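Local coordinates for protein pyocin-S2 (PDB 5ODW) that kills sensitive cells as a whole protein by breaking down chromosomal DNA and inhibiting lipid synthesis, this chain being its N-terminal part in complex with another protein, at residues E53-H65 / L156-D170. Numbering follows the deposited sequence.
Sequences EYRKLRSTLDKSH and LDRHMSELAKAYSAD
Tyr54, Leu61, Met160 and Tyr167 interlock as knobs into holes where helices 47-70 and 153-204 run side by side, a parallel helix pair in the largely helical N-terminal part of the pyocin. The axes of the two segments lie 10.6 Å apart at only 10°. Met160, its chain folded at chi2 and chi3, enters the hole made by Tyr54, Leu57, Arg58 and Leu61. Its CE lies 3.4 Å from CE2 of Tyr54, and its sulfur sits more distantly above the same ring in a Met-aromatic contact. In return, Leu61 enters among Met160, Leu163, Ala164 and Tyr167, its CD2 3.5 Å from CB of Leu163. Leu156 splays both methyls over CD1 of Leu57.

Ring stacking and polar bonds gather round Tyr167. CG of His65 stands anti to the backbone N (chi1 163°), which lays the imidazole along the phenol ring in an offset stack, centroids 4.3 Å apart and planes at 11°; CB of His65 adds a CH-pi contact over the ring face. The phenol OH donates to OD1 of Asp62 at 2.7 Å, arriving from above the carboxylate plane. This oxygen is gripped twice, since NE of Arg58 reaches its syn lone pair from 3.0 Å in a salt bridge that keeps the carboxylate beside Tyr167.

Further out, Pro134 O and Ser137 on helix 133-148 hold Arg58 and the hydroxyl of Tyr54 respectively, while Tyr26 of strand 24-26 packs on Leu57 and Met160. Arg58 itself ties the two tyrosines together: NH2 makes a weak bond to Tyr167 OH, and NH1 donates within the guanidinium plane to Tyr54 OH at 3.1 Å.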
ATOM      1  N   GLU C  53     -13.254 -13.379  22.761  1.00 34.01           N
ATOM      2  CA  GLU C  53     -12.522 -13.634  24.007  1.00 33.36           C
ATOM      3  C   GLU C  53     -12.988 -12.714  25.129  1.00 40.74           C
ATOM      4  O   GLU C  53     -12.995 -13.127  26.296  1.00 42.41           O
ATOM      5  CB  GLU C  53     -10.998 -13.530  23.808  1.00 33.30           C
ATOM      6  CG  GLU C  53     -10.366 -14.661  23.005  1.00 36.14           C
ATOM      7  CD  GLU C  53     -10.695 -16.058  23.486  1.00 69.64           C
ATOM      8  OE1 GLU C  53     -10.295 -16.409  24.621  1.00 74.94           O
ATOM      9  OE2 GLU C  53     -11.373 -16.799  22.735  1.00 67.53           O
ATOM     10  N   TYR C  54     -13.385 -11.469  24.770  1.00 37.62           N
ATOM     11  CA  TYR C  54     -13.896 -10.454  25.691  1.00 37.42           C
ATOM     12  C   TYR C  54     -15.220 -10.905  26.263  1.00 43.15           C
ATOM     13  O   TYR C  54     -15.384 -10.902  27.477  1.00 45.09           O
ATOM     14  CB  TYR C  54     -14.059  -9.098  24.982  1.00 38.20           C
ATOM     15  CG  TYR C  54     -14.523  -7.988  25.906  1.00 39.77           C
ATOM     16  CD1 TYR C  54     -15.876  -7.802  26.178  1.00 41.87           C
ATOM     17  CD2 TYR C  54     -13.607  -7.130  26.516  1.00 40.36           C
ATOM     18  CE1 TYR C  54     -16.306  -6.819  27.061  1.00 41.47           C
ATOM     19  CE2 TYR C  54     -14.030  -6.121  27.377  1.00 41.82           C
ATOM     20  CZ  TYR C  54     -15.380  -5.975  27.651  1.00 48.02           C
ATOM     21  OH  TYR C  54     -15.814  -4.988  28.492  1.00 48.06           O
ATOM     22  N   ARG C  55     -16.168 -11.269  25.396  1.00 39.57           N
ATOM     23  CA  ARG C  55     -17.497 -11.733  25.785  1.00 40.27           C
ATOM     24  C   ARG C  55     -17.406 -12.955  26.739  1.00 46.81           C
ATOM     25  O   ARG C  55     -18.143 -12.994  27.734  1.00 47.54           O
ATOM     26  CB  ARG C  55     -18.361 -12.006  24.532  1.00 38.18           C
ATOM     27  CG  ARG C  55     -18.831 -10.728  23.831  1.00 37.83           C
ATOM     28  CD  ARG C  55     -19.545 -10.995  22.524  1.00 37.74           C
ATOM     29  NE  ARG C  55     -18.608 -10.984  21.397  1.00 53.79           N
ATOM     30  CZ  ARG C  55     -18.962 -11.087  20.118  1.00 71.65           C
ATOM     31  NH1 ARG C  55     -20.243 -11.186  19.782  1.00 61.54           N
ATOM     32  NH2 ARG C  55     -18.037 -11.095  19.165  1.00 58.87           N
ATOM     33  N   LYS C  56     -16.436 -13.892  26.487  1.00 43.53           N
ATOM     34  CA  LYS C  56     -16.168 -15.087  27.319  1.00 43.17           C
ATOM     35  C   LYS C  56     -15.724 -14.701  28.731  1.00 47.34           C
ATOM     36  O   LYS C  56     -16.303 -15.169  29.720  1.00 47.39           O
ATOM     37  CB  LYS C  56     -15.113 -16.009  26.681  1.00 43.81           C
ATOM     38  CG  LYS C  56     -15.663 -16.876  25.554  1.00 49.77           C
ATOM     39  CD  LYS C  56     -14.722 -18.019  25.208  1.00 54.91           C
ATOM     40  CE  LYS C  56     -14.789 -18.351  23.737  1.00 65.94           C
ATOM     41  NZ  LYS C  56     -13.680 -19.251  23.316  1.00 75.43           N
ATOM     42  N   LEU C  57     -14.703 -13.831  28.824  1.00 42.70           N
ATOM     43  CA  LEU C  57     -14.157 -13.407  30.117  1.00 41.54           C
ATOM     44  C   LEU C  57     -15.065 -12.458  30.896  1.00 45.21           C
ATOM     45  O   LEU C  57     -15.164 -12.591  32.121  1.00 45.44           O
ATOM     46  CB  LEU C  57     -12.762 -12.808  29.949  1.00 40.28           C
ATOM     47  CG  LEU C  57     -11.633 -13.813  29.791  1.00 44.00           C
ATOM     48  CD1 LEU C  57     -10.518 -13.229  28.975  1.00 43.17           C
ATOM     49  CD2 LEU C  57     -11.124 -14.291  31.135  1.00 45.99           C
ATOM     50  N   ARG C  58     -15.713 -11.503  30.196  1.00 41.13           N
ATOM     51  CA  ARG C  58     -16.619 -10.519  30.794  1.00 41.50           C
ATOM     52  C   ARG C  58     -17.755 -11.193  31.535  1.00 47.37           C
ATOM     53  O   ARG C  58     -18.009 -10.790  32.663  1.00 48.22           O
ATOM     54  CB  ARG C  58     -17.122  -9.477  29.767  1.00 40.68           C
ATOM     55  CG  ARG C  58     -18.053  -8.377  30.318  1.00 51.02           C
ATOM     56  CD  ARG C  58     -17.359  -7.267  31.104  1.00 50.60           C
ATOM     57  NE  ARG C  58     -18.320  -6.462  31.861  1.00 48.34           N
ATOM     58  CZ  ARG C  58     -18.569  -5.171  31.658  1.00 56.74           C
ATOM     59  NH1 ARG C  58     -17.928  -4.504  30.705  1.00 37.25           N
ATOM     60  NH2 ARG C  58     -19.457  -4.535  32.411  1.00 45.91           N
ATOM     61  N   SER C  59     -18.398 -12.237  30.967  1.00 44.48           N
ATOM     62  CA  SER C  59     -19.485 -12.958  31.663  1.00 45.61           C
ATOM     63  C   SER C  59     -19.038 -13.633  32.999  1.00 48.70           C
ATOM     64  O   SER C  59     -19.679 -13.408  34.031  1.00 47.47           O
ATOM     65  CB  SER C  59     -20.165 -13.959  30.735  1.00 50.57           C
ATOM     66  OG  SER C  59     -19.201 -14.657  29.967  1.00 60.98           O
ATOM     67  N   THR C  60     -17.892 -14.368  32.982  1.00 45.13           N
ATOM     68  CA  THR C  60     -17.287 -15.048  34.143  1.00 45.87           C
ATOM     69  C   THR C  60     -16.845 -14.113  35.262  1.00 51.42           C
ATOM     70  O   THR C  60     -16.714 -14.556  36.403  1.00 52.06           O
ATOM     71  CB  THR C  60     -16.123 -15.931  33.724  1.00 56.04           C
ATOM     72  OG1 THR C  60     -15.381 -15.237  32.733  1.00 59.42           O
ATOM     73  CG2 THR C  60     -16.576 -17.276  33.180  1.00 58.48           C
ATOM     74  N   LEU C  61     -16.600 -12.839  34.931  1.00 47.71           N
ATOM     75  CA  LEU C  61     -16.190 -11.780  35.843  1.00 47.41           C
ATOM     76  C   LEU C  61     -17.438 -11.061  36.400  1.00 51.43           C
ATOM     77  O   LEU C  61     -17.469 -10.704  37.585  1.00 51.36           O
ATOM     78  CB  LEU C  61     -15.317 -10.813  35.046  1.00 47.18           C
ATOM     79  CG  LEU C  61     -14.481  -9.803  35.810  1.00 52.89           C
ATOM     80  CD1 LEU C  61     -13.158 -10.412  36.261  1.00 53.37           C
ATOM     81  CD2 LEU C  61     -14.164  -8.616  34.922  1.00 56.24           C
ATOM     82  N   ASP C  62     -18.475 -10.872  35.546  1.00 47.33           N
ATOM     83  CA  ASP C  62     -19.758 -10.241  35.905  1.00 47.42           C
ATOM     84  C   ASP C  62     -20.619 -11.139  36.793  1.00 49.62           C
ATOM     85  O   ASP C  62     -21.276 -10.641  37.708  1.00 47.97           O
ATOM     86  CB  ASP C  62     -20.571  -9.865  34.646  1.00 49.60           C
ATOM     87  CG  ASP C  62     -20.006  -8.742  33.812  1.00 56.76           C
ATOM     88  OD1 ASP C  62     -19.030  -8.105  34.258  1.00 57.54           O
ATOM     89  OD2 ASP C  62     -20.514  -8.525  32.696  1.00 60.81           O
ATOM     90  N   LYS C  63     -20.652 -12.452  36.473  1.00 47.16           N
ATOM     91  CA  LYS C  63     -21.409 -13.479  37.196  1.00 48.53           C
ATOM     92  C   LYS C  63     -20.698 -13.894  38.485  1.00 53.10           C
ATOM     93  O   LYS C  63     -21.309 -14.521  39.353  1.00 53.81           O
ATOM     94  CB  LYS C  63     -21.758 -14.669  36.284  1.00 51.56           C
ATOM     95  CG  LYS C  63     -22.615 -14.222  35.086  1.00 63.07           C
ATOM     96  CD  LYS C  63     -22.702 -15.245  33.955  1.00 66.93           C
ATOM     97  CE  LYS C  63     -24.012 -15.996  33.970  1.00 74.06           C
ATOM     98  NZ  LYS C  63     -25.193 -15.088  33.877  1.00 82.19           N
ATOM     99  N   SER C  64     -19.425 -13.485  38.632  1.00 49.08           N
ATOM    100  CA  SER C  64     -18.655 -13.691  39.846  1.00 49.18           C
ATOM    101  C   SER C  64     -18.898 -12.525  40.789  1.00 54.46           C
ATOM    102  O   SER C  64     -18.917 -12.718  42.003  1.00 54.98           O
ATOM    103  CB  SER C  64     -17.173 -13.840  39.542  1.00 52.56           C
ATOM    104  OG  SER C  64     -16.912 -15.140  39.040  1.00 63.40           O
ATOM    105  N   HIS C  65     -19.101 -11.325  40.241  1.00 51.79           N
ATOM    106  CA  HIS C  65     -19.403 -10.135  41.030  1.00 52.67           C
ATOM    107  C   HIS C  65     -20.843 -10.197  41.616  1.00 58.60           C
ATOM    108  O   HIS C  65     -21.032  -9.902  42.790  1.00 59.45           O
ATOM    109  CB  HIS C  65     -19.159  -8.849  40.187  1.00 53.41           C
ATOM    110  CG  HIS C  65     -19.801  -7.590  40.712  1.00 57.49           C
ATOM    111  ND1 HIS C  65     -19.399  -6.994  41.903  1.00 59.15           N
ATOM    112  CD2 HIS C  65     -20.787  -6.843  40.168  1.00 59.89           C
ATOM    113  CE1 HIS C  65     -20.166  -5.928  42.047  1.00 59.24           C
ATOM    114  NE2 HIS C  65     -21.012  -5.793  41.027  1.00 60.19           N
ATOM    115  N   LEU C 156      -7.255  -6.880  26.424  1.00 27.88           N
ATOM    116  CA  LEU C 156      -8.133  -7.788  27.131  1.00 27.19           C
ATOM    117  C   LEU C 156      -7.673  -7.980  28.577  1.00 32.99           C
ATOM    118  O   LEU C 156      -8.507  -7.882  29.478  1.00 33.53           O
ATOM    119  CB  LEU C 156      -8.211  -9.118  26.359  1.00 26.72           C
ATOM    120  CG  LEU C 156      -9.033 -10.265  26.959  1.00 31.79           C
ATOM    121  CD1 LEU C 156     -10.517  -9.913  27.073  1.00 31.81           C
ATOM    122  CD2 LEU C 156      -8.862 -11.506  26.133  1.00 35.65           C
ATOM    123  N   ASP C 157      -6.353  -8.200  28.802  1.00 29.27           N
ATOM    124  CA  ASP C 157      -5.795  -8.389  30.136  1.00 29.69           C
ATOM    125  C   ASP C 157      -5.954  -7.133  30.979  1.00 33.91           C
ATOM    126  O   ASP C 157      -6.347  -7.230  32.143  1.00 33.99           O
ATOM    127  CB  ASP C 157      -4.329  -8.845  30.065  1.00 32.60           C
ATOM    128  CG  ASP C 157      -4.132 -10.337  29.782  1.00 45.30           C
ATOM    129  OD1 ASP C 157      -5.142 -11.086  29.794  1.00 43.93           O
ATOM    130  OD2 ASP C 157      -2.954 -10.763  29.579  1.00 52.79           O
ATOM    131  N   ARG C 158      -5.723  -5.952  30.369  1.00 30.02           N
ATOM    132  CA  ARG C 158      -5.876  -4.660  31.042  1.00 29.71           C
ATOM    133  C   ARG C 158      -7.332  -4.383  31.418  1.00 33.20           C
ATOM    134  O   ARG C 158      -7.583  -4.023  32.562  1.00 32.12           O
ATOM    135  CB  ARG C 158      -5.254  -3.510  30.222  1.00 27.19           C
ATOM    136  CG  ARG C 158      -5.177  -2.187  30.992  1.00 34.27           C
ATOM    137  CD  ARG C 158      -3.774  -1.795  31.440  1.00 38.19           C
ATOM    138  NE  ARG C 158      -3.687  -0.351  31.709  1.00 45.24           N
ATOM    139  CZ  ARG C 158      -3.643   0.191  32.922  1.00 70.84           C
ATOM    140  NH1 ARG C 158      -3.631  -0.582  34.002  1.00 67.87           N
ATOM    141  NH2 ARG C 158      -3.592   1.511  33.064  1.00 63.23           N
ATOM    142  N   HIS C 159      -8.284  -4.557  30.472  1.00 31.39           N
ATOM    143  CA  HIS C 159      -9.715  -4.321  30.720  1.00 31.93           C
ATOM    144  C   HIS C 159     -10.260  -5.220  31.827  1.00 35.68           C
ATOM    145  O   HIS C 159     -11.065  -4.757  32.630  1.00 35.19           O
ATOM    146  CB  HIS C 159     -10.560  -4.469  29.442  1.00 32.22           C
ATOM    147  CG  HIS C 159     -10.610  -3.244  28.580  1.00 35.84           C
ATOM    148  ND1 HIS C 159     -11.771  -2.501  28.447  1.00 37.88           N
ATOM    149  CD2 HIS C 159      -9.664  -2.710  27.776  1.00 37.12           C
ATOM    150  CE1 HIS C 159     -11.484  -1.528  27.597  1.00 36.70           C
ATOM    151  NE2 HIS C 159     -10.234  -1.615  27.163  1.00 36.68           N
ATOM    152  N   MET C 160      -9.809  -6.491  31.882  1.00 33.03           N
ATOM    153  CA  MET C 160     -10.273  -7.455  32.891  1.00 33.40           C
ATOM    154  C   MET C 160      -9.659  -7.161  34.271  1.00 37.36           C
ATOM    155  O   MET C 160     -10.401  -7.116  35.251  1.00 37.32           O
ATOM    156  CB  MET C 160     -10.097  -8.924  32.437  1.00 35.70           C
ATOM    157  CG  MET C 160     -10.870  -9.328  31.135  1.00 39.39           C
ATOM    158  SD  MET C 160     -12.673  -9.064  30.949  1.00 43.98           S
ATOM    159  CE  MET C 160     -12.724  -7.473  30.266  1.00 40.69           C
ATOM    160  N   SER C 161      -8.335  -6.889  34.348  1.00 34.11           N
ATOM    161  CA  SER C 161      -7.654  -6.490  35.599  1.00 34.76           C
ATOM    162  C   SER C 161      -8.286  -5.218  36.195  1.00 40.68           C
ATOM    163  O   SER C 161      -8.501  -5.155  37.402  1.00 41.86           O
ATOM    164  CB  SER C 161      -6.156  -6.278  35.377  1.00 37.93           C
ATOM    165  OG  SER C 161      -5.511  -7.476  34.968  1.00 48.39           O
ATOM    166  N   GLU C 162      -8.621  -4.237  35.334  1.00 38.38           N
ATOM    167  CA  GLU C 162      -9.253  -2.954  35.673  1.00 39.43           C
ATOM    168  C   GLU C 162     -10.721  -3.102  36.106  1.00 44.27           C
ATOM    169  O   GLU C 162     -11.214  -2.251  36.843  1.00 44.80           O
ATOM    170  CB  GLU C 162      -9.130  -1.955  34.499  1.00 41.05           C
ATOM    171  CG  GLU C 162      -7.731  -1.391  34.280  1.00 48.98           C
ATOM    172  CD  GLU C 162      -7.177  -0.494  35.374  1.00 62.50           C
ATOM    173  OE1 GLU C 162      -7.972   0.210  36.040  1.00 63.69           O
ATOM    174  OE2 GLU C 162      -5.937  -0.488  35.553  1.00 49.50           O
ATOM    175  N   LEU C 163     -11.417  -4.156  35.638  1.00 41.05           N
ATOM    176  CA  LEU C 163     -12.801  -4.471  35.997  1.00 40.71           C
ATOM    177  C   LEU C 163     -12.817  -5.346  37.238  1.00 43.17           C
ATOM    178  O   LEU C 163     -13.802  -5.335  37.969  1.00 43.03           O
ATOM    179  CB  LEU C 163     -13.538  -5.168  34.844  1.00 40.56           C
ATOM    180  CG  LEU C 163     -13.748  -4.337  33.576  1.00 46.29           C
ATOM    181  CD1 LEU C 163     -14.342  -5.170  32.488  1.00 46.15           C
ATOM    182  CD2 LEU C 163     -14.660  -3.164  33.830  1.00 51.29           C
ATOM    183  N   ALA C 164     -11.723  -6.110  37.481  1.00 38.97           N
ATOM    184  CA  ALA C 164     -11.573  -6.933  38.684  1.00 38.20           C
ATOM    185  C   ALA C 164     -11.500  -5.946  39.857  1.00 41.42           C
ATOM    186  O   ALA C 164     -12.248  -6.106  40.818  1.00 41.42           O
ATOM    187  CB  ALA C 164     -10.302  -7.780  38.610  1.00 38.51           C
ATOM    188  N   LYS C 165     -10.709  -4.882  39.710  1.00 36.60           N
ATOM    189  CA  LYS C 165     -10.609  -3.811  40.712  1.00 36.11           C
ATOM    190  C   LYS C 165     -11.910  -2.995  40.903  1.00 39.64           C
ATOM    191  O   LYS C 165     -12.285  -2.680  42.026  1.00 37.90           O
ATOM    192  CB  LYS C 165      -9.440  -2.887  40.378  1.00 37.80           C
ATOM    193  CG  LYS C 165      -8.079  -3.506  40.636  1.00 40.11           C
ATOM    194  CD  LYS C 165      -6.971  -2.661  40.042  1.00 49.56           C
ATOM    195  CE  LYS C 165      -5.599  -3.224  40.374  1.00 52.59           C
ATOM    196  NZ  LYS C 165      -5.161  -2.876  41.752  1.00 50.60           N
ATOM    197  N   ALA C 166     -12.574  -2.647  39.801  1.00 37.62           N
ATOM    198  CA  ALA C 166     -13.868  -1.943  39.804  1.00 37.93           C
ATOM    199  C   ALA C 166     -14.937  -2.693  40.633  1.00 42.23           C
ATOM    200  O   ALA C 166     -15.630  -2.102  41.469  1.00 41.59           O
ATOM    201  CB  ALA C 166     -14.349  -1.764  38.370  1.00 38.22           C
ATOM    202  N   TYR C 167     -15.052  -4.000  40.379  1.00 39.93           N
ATOM    203  CA  TYR C 167     -15.966  -4.888  41.069  1.00 40.81           C
ATOM    204  C   TYR C 167     -15.497  -5.145  42.498  1.00 48.13           C
ATOM    205  O   TYR C 167     -16.343  -5.366  43.362  1.00 50.26           O
ATOM    206  CB  TYR C 167     -16.166  -6.206  40.282  1.00 41.23           C
ATOM    207  CG  TYR C 167     -16.939  -6.066  38.983  1.00 42.13           C
ATOM    208  CD1 TYR C 167     -17.963  -5.131  38.853  1.00 45.18           C
ATOM    209  CD2 TYR C 167     -16.680  -6.902  37.902  1.00 41.75           C
ATOM    210  CE1 TYR C 167     -18.673  -4.994  37.661  1.00 46.27           C
ATOM    211  CE2 TYR C 167     -17.388  -6.778  36.705  1.00 42.65           C
ATOM    212  CZ  TYR C 167     -18.382  -5.821  36.592  1.00 49.17           C
ATOM    213  OH  TYR C 167     -19.086  -5.677  35.432  1.00 48.88           O
ATOM    214  N   SER C 168     -14.163  -5.113  42.762  1.00 44.15           N
ATOM    215  CA  SER C 168     -13.625  -5.290  44.120  1.00 43.22           C
ATOM    216  C   SER C 168     -13.942  -4.047  44.941  1.00 49.47           C
ATOM    217  O   SER C 168     -14.325  -4.178  46.097  1.00 51.45           O
ATOM    218  CB  SER C 168     -12.125  -5.559  44.104  1.00 43.20           C
ATOM    219  OG  SER C 168     -11.888  -6.882  43.656  1.00 45.00           O
ATOM    220  N   ALA C 169     -13.869  -2.857  44.324  1.00 45.19           N
ATOM    221  CA  ALA C 169     -14.199  -1.589  44.969  1.00 46.04           C
ATOM    222  C   ALA C 169     -15.683  -1.496  45.286  1.00 49.34           C
ATOM    223  O   ALA C 169     -16.035  -0.891  46.286  1.00 50.78           O
ATOM    224  CB  ALA C 169     -13.785  -0.423  44.085  1.00 47.76           C
ATOM    225  N   ASP C 170     -16.550  -2.084  44.455  1.00 44.88           N
ATOM    226  CA  ASP C 170     -17.990  -2.075  44.714  1.00 45.63           C
ATOM    227  C   ASP C 170     -18.297  -2.914  45.984  1.00 47.67           C
ATOM    228  O   ASP C 170     -18.975  -2.439  46.902  1.00 47.41           O
ATOM    229  CB  ASP C 170     -18.776  -2.580  43.475  1.00 47.75           C
ATOM    230  CG  ASP C 170     -20.288  -2.373  43.565  1.00 64.09           C
ATOM    231  OD1 ASP C 170     -20.724  -1.208  43.758  1.00 65.11           O
ATOM    232  OD2 ASP C 170     -21.037  -3.369  43.424  1.00 73.60           O
TER